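Local coordinates for putative oxidoreductase (Salmonella enterica subsp. enterica serovar Typhimurium, PDB 3NX4), which binds NADP and probably acts as an NADPH-dependent acryloyl-CoA reductase of the medium-chain dehydrogenase/reductase family, at the interface of chains A and B. Sequence-based numbering; all coordinates share one arbitrary frame. Chains: chain A/B, Putative oxidoreductase.

Contact 1: the interface of chains A and B. Residues chain A 262-266; chain B 255, 259-261.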
loop_
_atom_site.group_PDB
_atom_site.type_symbol
_atom_site.label_atom_id
_atom_site.label_comp_id
_atom_site.label_asym_id
_atom_site.label_seq_id
_atom_site.Cartn_x
_atom_site.Cartn_y
_atom_site.Cartn_z
ATOM N N LEU A 262 2.105 0.272 -0.131
ATOM C CA LEU A 262 2.064 -0.694 -1.232
ATOM C C LEU A 262 0.860 -0.347 -2.099
ATOM O O LEU A 262 -0.286 -0.564 -1.701
ATOM C CB LEU A 262 1.973 -2.131 -0.705
ATOM C CG LEU A 262 1.737 -3.258 -1.714
ATOM C CD1 LEU A 262 2.864 -3.308 -2.765
ATOM C CD2 LEU A 262 1.611 -4.585 -0.990
ATOM N N GLN A 263 1.123 0.241 -3.263
ATOM C CA GLN A 263 0.067 0.616 -4.190
ATOM C C GLN A 263 -0.091 -0.435 -5.287
ATOM O O GLN A 263 0.815 -0.642 -6.103
ATOM C CB GLN A 263 0.375 1.959 -4.841
ATOM C CG GLN A 263 -0.671 2.355 -5.900
ATOM C CD GLN A 263 -2.049 2.611 -5.284
ATOM O OE1 GLN A 263 -2.211 3.507 -4.459
ATOM N NE2 GLN A 263 -3.034 1.807 -5.669
ATOM N N GLY A 264 -1.231 -1.108 -5.300
ATOM C CA GLY A 264 -1.521 -2.037 -6.377
ATOM C C GLY A 264 -1.835 -1.253 -7.640
ATOM O O GLY A 264 -2.438 -0.175 -7.584
ATOM N N VAL A 265 -1.433 -1.791 -8.782
ATOM C CA VAL A 265 -1.689 -1.139 -10.060
ATOM C C VAL A 265 -2.384 -2.108 -11.000
ATOM O O VAL A 265 -1.825 -3.153 -11.333
ATOM C CB VAL A 265 -0.375 -0.683 -10.715
ATOM C CG1 VAL A 265 -0.614 -0.212 -12.144
ATOM C CG2 VAL A 265 0.277 0.407 -9.884
ATOM N N ASP A 266 -3.607 -1.771 -11.403
ATOM C CA ASP A 266 -4.343 -2.541 -12.408
ATOM C C ASP A 266 -4.417 -1.741 -13.700
ATOM O O ASP A 266 -4.771 -0.566 -13.679
ATOM C CB ASP A 266 -5.778 -2.817 -11.934
ATOM C CG ASP A 266 -6.691 -3.262 -13.079
ATOM O OD1 ASP A 266 -6.414 -4.323 -13.665
ATOM O OD2 ASP A 266 -7.679 -2.559 -13.396
ATOM N N PHE B 255 -4.086 -6.234 -5.025
ATOM C CA PHE B 255 -3.280 -5.119 -5.487
ATOM C C PHE B 255 -3.275 -4.985 -7.008
ATOM O O PHE B 255 -3.591 -3.925 -7.542
ATOM C CB PHE B 255 -1.863 -5.245 -4.926
ATOM C CG PHE B 255 -1.842 -5.317 -3.434
ATOM C CD1 PHE B 255 -1.982 -4.161 -2.675
ATOM C CD2 PHE B 255 -1.739 -6.543 -2.786
ATOM C CE1 PHE B 255 -1.996 -4.222 -1.289
ATOM C CE2 PHE B 255 -1.761 -6.617 -1.394
ATOM C CZ PHE B 255 -1.883 -5.454 -0.647
ATOM N N ASN B 259 -6.411 -2.811 -7.809
ATOM C CA ASN B 259 -5.801 -1.502 -7.650
ATOM C C ASN B 259 -5.927 -1.001 -6.198
ATOM O O ASN B 259 -6.142 0.182 -5.951
ATOM C CB ASN B 259 -6.470 -0.510 -8.619
ATOM C CG ASN B 259 -5.553 0.625 -9.023
ATOM O OD1 ASN B 259 -4.788 0.506 -9.983
ATOM N ND2 ASN B 259 -5.622 1.734 -8.296
ATOM N N VAL B 260 -5.795 -1.912 -5.241
ATOM C CA VAL B 260 -5.923 -1.564 -3.827
ATOM C C VAL B 260 -4.625 -0.967 -3.288
ATOM O O VAL B 260 -3.525 -1.361 -3.707
ATOM C CB VAL B 260 -6.304 -2.808 -2.994
ATOM C CG1 VAL B 260 -6.164 -2.536 -1.484
ATOM C CG2 VAL B 260 -7.711 -3.271 -3.353
ATOM N N ARG B 261 -4.755 -0.010 -2.373
ATOM C CA ARG B 261 -3.603 0.564 -1.690
ATOM C C ARG B 261 -3.555 0.091 -0.240
ATOM O O ARG B 261 -4.536 0.216 0.476
ATOM C CB ARG B 261 -3.662 2.094 -1.703
ATOM C CG ARG B 261 -2.529 2.741 -0.891
ATOM C CD ARG B 261 -2.686 4.256 -0.815
ATOM N NE ARG B 261 -2.531 4.886 -2.120
ATOM C CZ ARG B 261 -2.599 6.197 -2.327
ATOM N NH1 ARG B 261 -2.815 7.027 -1.313
ATOM N NH2 ARG B 261 -2.437 6.682 -3.549
HETATM O O HOH W 1 -5.729 2.926 -4.793
HETATM O O HOH W 2 -5.361 1.766 -12.757
#
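Strands 261-264 of the two chains meet in an antiparallel beta bridge, A:Gln263 opposite B:Arg261, a pairing by which the sheets of two nucleotide-binding domains can run on into one another. Beside it A:Gly264 N gives a hydrogen bond to B:Val260 O (2.8 Å), and glycine suits the spot because its bare CA lies against B:Phe255 CB. The long polar side chains carry the bridge further. B:Arg261 turns at chi3 (-66°) and directs NE at the amide oxygen OE1 of A:Gln263, 2.7 Å away, nearly along the C=O axis and in the guanidinium plane, while the two flat groups stand 73° apart. The same A:Gln263 amide is held at its other end, where NE2 donates to A:Gly264 O (2.8 Å) in the carbonyl plane, on a lone pair; this fixes its rotation and presents OE1 to the arginine. Water 1 joins NE2 to B:Asn259 O. The B:Asn259 side-chain oxygen OD1 takes the backbone N of A:Asp266 (2.9 Å), doing for the chain after the strand what a backbone carbonyl would do. On the apolar side A:Leu262 CD2 sits over one face of the B:Phe255 ring, 3.7 Å from its centroid. The site thus spans the paired strands, the loop after A:Gly264 and helix 253-258 of chain B.

Contact 2: the interface of chains A and B. Residues chain A 220, 224, 241-242, 246-248; chain B 251-252, 255-256.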
loop_
_atom_site.group_PDB
_atom_site.type_symbol
_atom_site.label_atom_id
_atom_site.label_comp_id
_atom_site.label_asym_id
_atom_site.label_seq_id
_atom_site.Cartn_x
_atom_site.Cartn_y
_atom_site.Cartn_z
ATOM N N GLY A 220 6.294 -10.226 -7.581
ATOM C CA GLY A 220 5.500 -10.686 -6.469
ATOM C C GLY A 220 6.263 -11.690 -5.629
ATOM O O GLY A 220 7.473 -11.768 -5.680
ATOM N N LEU A 224 9.041 -9.634 -3.909
ATOM C CA LEU A 224 8.265 -8.503 -3.436
ATOM C C LEU A 224 8.353 -8.407 -1.928
ATOM O O LEU A 224 8.491 -7.326 -1.385
ATOM C CB LEU A 224 6.813 -8.624 -3.873
ATOM C CG LEU A 224 5.829 -7.612 -3.299
ATOM C CD1 LEU A 224 6.312 -6.205 -3.533
ATOM C CD2 LEU A 224 4.453 -7.824 -3.886
ATOM N N GLY A 241 2.580 -7.150 -10.707
ATOM C CA GLY A 241 2.838 -8.458 -11.286
ATOM C C GLY A 241 2.829 -9.677 -10.377
ATOM O O GLY A 241 2.623 -9.587 -9.155
ATOM N N LEU A 242 3.048 -10.834 -11.000
ATOM C CA LEU A 242 3.089 -12.108 -10.294
ATOM C C LEU A 242 3.995 -13.104 -11.014
ATOM O O LEU A 242 3.819 -14.313 -10.884
ATOM C CB LEU A 242 1.685 -12.701 -10.172
ATOM C CG LEU A 242 0.754 -12.623 -11.391
ATOM C CD1 LEU A 242 1.337 -13.313 -12.609
ATOM C CD2 LEU A 242 -0.595 -13.224 -11.051
ATOM N N PHE A 246 1.918 -15.584 -7.138
ATOM C CA PHE A 246 0.879 -14.640 -6.702
ATOM C C PHE A 246 0.831 -14.465 -5.183
ATOM O O PHE A 246 0.225 -13.520 -4.686
ATOM C CB PHE A 246 -0.499 -15.078 -7.205
ATOM C CG PHE A 246 -1.031 -16.291 -6.507
ATOM C CD1 PHE A 246 -1.840 -16.166 -5.390
ATOM C CD2 PHE A 246 -0.704 -17.562 -6.952
ATOM C CE1 PHE A 246 -2.322 -17.287 -4.736
ATOM C CE2 PHE A 246 -1.183 -18.689 -6.302
ATOM C CZ PHE A 246 -1.994 -18.549 -5.194
ATOM N N ALA A 247 1.452 -15.376 -4.440
ATOM C CA ALA A 247 1.443 -15.256 -2.984
ATOM C C ALA A 247 2.241 -14.028 -2.555
ATOM O O ALA A 247 3.125 -13.567 -3.282
ATOM C CB ALA A 247 2.002 -16.519 -2.331
ATOM N N LEU A 248 1.932 -13.515 -1.372
ATOM C CA LEU A 248 2.656 -12.391 -0.793
ATOM C C LEU A 248 2.984 -12.712 0.661
ATOM O O LEU A 248 2.266 -12.301 1.559
ATOM C CB LEU A 248 1.871 -11.091 -0.913
ATOM C CG LEU A 248 2.628 -9.863 -0.409
ATOM C CD1 LEU A 248 4.095 -9.940 -0.766
ATOM C CD2 LEU A 248 2.003 -8.591 -0.935
ATOM N N THR B 251 -1.899 -12.067 -0.645
ATOM C CA THR B 251 -1.527 -12.230 -2.039
ATOM C C THR B 251 -1.526 -10.889 -2.756
ATOM O O THR B 251 -2.038 -9.900 -2.248
ATOM C CB THR B 251 -2.510 -13.125 -2.773
ATOM O OG1 THR B 251 -3.615 -12.334 -3.218
ATOM C CG2 THR B 251 -2.989 -14.246 -1.868
ATOM N N VAL B 252 -0.927 -10.864 -3.935
ATOM C CA VAL B 252 -0.853 -9.651 -4.733
ATOM C C VAL B 252 -2.152 -9.368 -5.471
ATOM O O VAL B 252 -2.281 -8.341 -6.126
ATOM C CB VAL B 252 0.254 -9.755 -5.793
ATOM C CG1 VAL B 252 1.611 -9.920 -5.143
ATOM C CG2 VAL B 252 -0.035 -10.903 -6.748
ATOM N N PHE B 255 -4.086 -6.234 -5.025
ATOM C CA PHE B 255 -3.280 -5.119 -5.487
ATOM C C PHE B 255 -3.275 -4.985 -7.008
ATOM O O PHE B 255 -3.591 -3.925 -7.542
ATOM C CB PHE B 255 -1.863 -5.245 -4.926
ATOM C CG PHE B 255 -1.842 -5.317 -3.434
ATOM C CD1 PHE B 255 -1.982 -4.161 -2.675
ATOM C CD2 PHE B 255 -1.739 -6.543 -2.786
ATOM C CE1 PHE B 255 -1.996 -4.222 -1.289
ATOM C CE2 PHE B 255 -1.761 -6.617 -1.394
ATOM C CZ PHE B 255 -1.883 -5.454 -0.647
ATOM N N ILE B 256 -2.941 -6.064 -7.702
ATOM C CA ILE B 256 -2.746 -5.989 -9.148
ATOM C C ILE B 256 -4.043 -6.141 -9.943
ATOM O O ILE B 256 -4.101 -5.774 -11.114
ATOM C CB ILE B 256 -1.680 -7.004 -9.627
ATOM C CG1 ILE B 256 -2.246 -8.424 -9.645
ATOM C CG2 ILE B 256 -0.460 -6.910 -8.734
ATOM C CD1 ILE B 256 -1.279 -9.462 -10.228
#
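The ring of A:Phe246 meets B:Thr251 through its CD1 atom, 4.1 Å from the threonine CB, the two side chains lying obliquely to each other; the ring of B:Phe255 has B:Thr251 O and B:Val252 CA of its own chain at its edge, in plane, and reaches A:Leu248 only loosely. Between these rings the backbones join: B:Val252 N donates to A:Phe246 O (3.0 Å), next to the antiparallel bridge of A:Ala247 with B:Thr251. B:Val252 suits this place because its branches divide the work. CG1, anti to the carbonyl carbon (chi1 -62°), reaches A:Leu224 CD2 at 3.7 Å, whereas CG2 lies by A:Phe246 CA at 3.8 Å. One turn on, B:Ile256 rests its CG2 methyl 3.6 Å from A:Gly241 N, where glycine, lacking a side chain, probably lets the methyl come this near. Its CD1, at the tip of a chain extended at chi2 (175°), touches A:Leu242 CD2 at 3.9 Å, the two side chains crossing at about a right angle. Compact, branched aliphatic groups thus fill the seam without needing polar partners. A:Leu242 is an NADP-binding residue, and B:Ile256 probably reaches the cofactor of chain A, so the dimer seam may help to complete that pocket.

Contact 3: the interface of chains A and B. Residues chain A 233, 255-259; chain B 265-266, 269-271.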
loop_
_atom_site.group_PDB
_atom_site.type_symbol
_atom_site.label_atom_id
_atom_site.label_comp_id
_atom_site.label_asym_id
_atom_site.label_seq_id
_atom_site.Cartn_x
_atom_site.Cartn_y
_atom_site.Cartn_z
ATOM N N TYR A 233 12.048 4.319 5.097
ATOM C CA TYR A 233 10.900 4.892 5.786
ATOM C C TYR A 233 10.095 5.815 4.849
ATOM O O TYR A 233 10.664 6.701 4.200
ATOM C CB TYR A 233 11.386 5.656 7.011
ATOM C CG TYR A 233 10.264 6.101 7.897
ATOM C CD1 TYR A 233 9.549 7.264 7.609
ATOM C CD2 TYR A 233 9.913 5.366 9.022
ATOM C CE1 TYR A 233 8.504 7.679 8.424
ATOM C CE2 TYR A 233 8.872 5.781 9.853
ATOM C CZ TYR A 233 8.176 6.938 9.544
ATOM O OH TYR A 233 7.141 7.354 10.357
ATOM N N PHE A 255 5.103 -1.829 7.041
ATOM C CA PHE A 255 3.971 -0.911 7.009
ATOM C C PHE A 255 3.831 -0.129 8.297
ATOM O O PHE A 255 3.731 1.099 8.271
ATOM C CB PHE A 255 2.699 -1.679 6.670
ATOM C CG PHE A 255 2.813 -2.425 5.379
ATOM C CD1 PHE A 255 2.604 -1.769 4.167
ATOM C CD2 PHE A 255 3.186 -3.751 5.364
ATOM C CE1 PHE A 255 2.742 -2.445 2.954
ATOM C CE2 PHE A 255 3.323 -4.440 4.157
ATOM C CZ PHE A 255 3.102 -3.779 2.953
ATOM N N ILE A 256 3.870 -0.827 9.430
ATOM C CA ILE A 256 3.547 -0.176 10.691
ATOM C C ILE A 256 4.753 0.417 11.396
ATOM O O ILE A 256 4.593 1.225 12.315
ATOM C CB ILE A 256 2.791 -1.118 11.642
ATOM C CG1 ILE A 256 3.747 -2.146 12.247
ATOM C CG2 ILE A 256 1.635 -1.780 10.904
ATOM C CD1 ILE A 256 3.096 -3.028 13.315
ATOM N N LEU A 257 5.952 0.020 10.985
ATOM C CA LEU A 257 7.180 0.550 11.585
ATOM C C LEU A 257 7.871 1.529 10.633
ATOM O O LEU A 257 8.614 2.408 11.062
ATOM C CB LEU A 257 8.148 -0.581 11.958
ATOM C CG LEU A 257 7.726 -1.514 13.094
ATOM C CD1 LEU A 257 8.805 -2.543 13.398
ATOM C CD2 LEU A 257 7.407 -0.700 14.330
ATOM N N ARG A 258 7.613 1.394 9.342
ATOM C CA ARG A 258 8.296 2.244 8.379
ATOM C C ARG A 258 7.372 3.040 7.465
ATOM O O ARG A 258 7.844 3.691 6.530
ATOM C CB ARG A 258 9.288 1.423 7.550
ATOM C CG ARG A 258 10.527 0.997 8.344
ATOM C CD ARG A 258 11.562 0.328 7.427
ATOM N NE ARG A 258 12.744 -0.089 8.180
ATOM C CZ ARG A 258 13.624 -0.988 7.756
ATOM N NH1 ARG A 258 13.469 -1.570 6.567
ATOM N NH2 ARG A 258 14.668 -1.296 8.518
ATOM N N ASN A 259 6.069 2.979 7.734
ATOM C CA ASN A 259 5.098 3.797 7.007
ATOM C C ASN A 259 5.177 3.575 5.494
ATOM O O ASN A 259 4.996 4.496 4.707
ATOM C CB ASN A 259 5.318 5.274 7.327
ATOM C CG ASN A 259 4.026 6.068 7.338
ATOM O OD1 ASN A 259 3.359 6.180 8.377
ATOM N ND2 ASN A 259 3.650 6.611 6.177
ATOM N N VAL B 265 0.936 2.797 8.494
ATOM C CA VAL B 265 0.953 3.982 9.329
ATOM C C VAL B 265 1.868 3.738 10.522
ATOM O O VAL B 265 1.635 2.837 11.330
ATOM C CB VAL B 265 -0.476 4.374 9.800
ATOM C CG1 VAL B 265 -0.422 5.505 10.838
ATOM C CG2 VAL B 265 -1.347 4.796 8.604
ATOM N N ASP B 266 2.926 4.531 10.610
ATOM C CA ASP B 266 3.795 4.517 11.779
ATOM C C ASP B 266 3.603 5.782 12.611
ATOM O O ASP B 266 3.522 6.882 12.076
ATOM C CB ASP B 266 5.270 4.396 11.370
ATOM C CG ASP B 266 6.206 4.804 12.495
ATOM O OD1 ASP B 266 6.249 4.071 13.500
ATOM O OD2 ASP B 266 6.879 5.852 12.394
HETATM N N MSE B 269 7.861 7.649 14.431
HETATM C CA MSE B 269 8.763 8.614 13.822
HETATM C C MSE B 269 8.075 9.493 12.769
HETATM O O MSE B 269 8.717 10.011 11.857
HETATM C CB MSE B 269 9.993 7.883 13.239
HETATM C CG MSE B 269 10.899 7.269 14.334
HETATM SE SE MSE B 269 12.399 6.427 13.399
HETATM C CE MSE B 269 11.414 5.029 12.464
ATOM N N THR B 270 6.766 9.680 12.918
ATOM C CA THR B 270 6.001 10.544 12.022
ATOM C C THR B 270 6.651 11.915 11.937
ATOM O O THR B 270 6.942 12.521 12.958
ATOM C CB THR B 270 4.576 10.744 12.555
ATOM O OG1 THR B 270 4.024 9.476 12.939
ATOM C CG2 THR B 270 3.705 11.420 11.513
ATOM N N PRO B 271 6.888 12.410 10.712
ATOM C CA PRO B 271 7.557 13.705 10.551
ATOM C C PRO B 271 6.760 14.849 11.169
ATOM O O PRO B 271 5.527 14.823 11.148
ATOM C CB PRO B 271 7.652 13.866 9.023
ATOM C CG PRO B 271 7.672 12.466 8.509
ATOM C CD PRO B 271 6.729 11.704 9.425
HETATM O O HOH W 3 8.751 3.189 13.715
HETATM O O HOH W 4 4.808 8.428 9.562
HETATM O O HOH W 5 5.484 1.763 14.976
#
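Carboxylate oxygen OD2 of B:Asp266 is gripped from both chains. Across the interface the phenol A:Tyr233 OH donates to the anti lone pair of B:Asp266 OD2 at 2.5 Å. From its own chain B:Met269 N reaches B:Asp266 OD2 at 2.9 Å on the syn side, somewhat out of the carboxylate plane. Ring and carboxylate stand 88° apart, with OD2 at the ring edge and in its plane. Two donors on one oxygen would probably favour the charged form of the aspartate. The aspartate CG lies anti to the backbone N (chi1 162°), which carries the carboxylate toward the tyrosine, and waters 3 and 5 tie OD1 to A:Leu257 O and A:Ile256 O. A tyrosine suits the place, long enough to bring a hydroxyl to the partner and flat enough to pack: A:Arg258 O and A:Asn259 CB lie over one face, while the CE methyl of selenomethionine B:Met269 comes from the opposite side, near the CD2-CE2 edge, 3.7 Å from A:Tyr233 CE2. A bend at chi3 (-66°) brings that methyl round. Water 4 bridges A:Tyr233 OH to B:Asp266 O, the carbonyl that also accepts B:Thr270 OG1 at 2.8 Å. A:Tyr233 sits between strands 231-232 and 235-239, facing the chain B loop from strand 261-264 to helix 272-285.

Contacts 1 and 2 adjoin, the centres of their C-alpha atoms about 10 Å apart, and share B:Phe255, whose helix 253-258 serves both. By the same measure contact 3 lies about 19 Å from contact 1 and about 22 Å from contact 2, and it draws on the same stretch with the chains exchanged: helix 253-258 of chain A with A:Asn259, against B:Val265 and B:Asp266. The two-fold symmetry repeats each contact, so a segment of some 25 residues supplies most of both sides, with help from earlier parts. Paired strands in the middle and a polar clasp farther out suggest a stable dimer, not proven biological by structure alone.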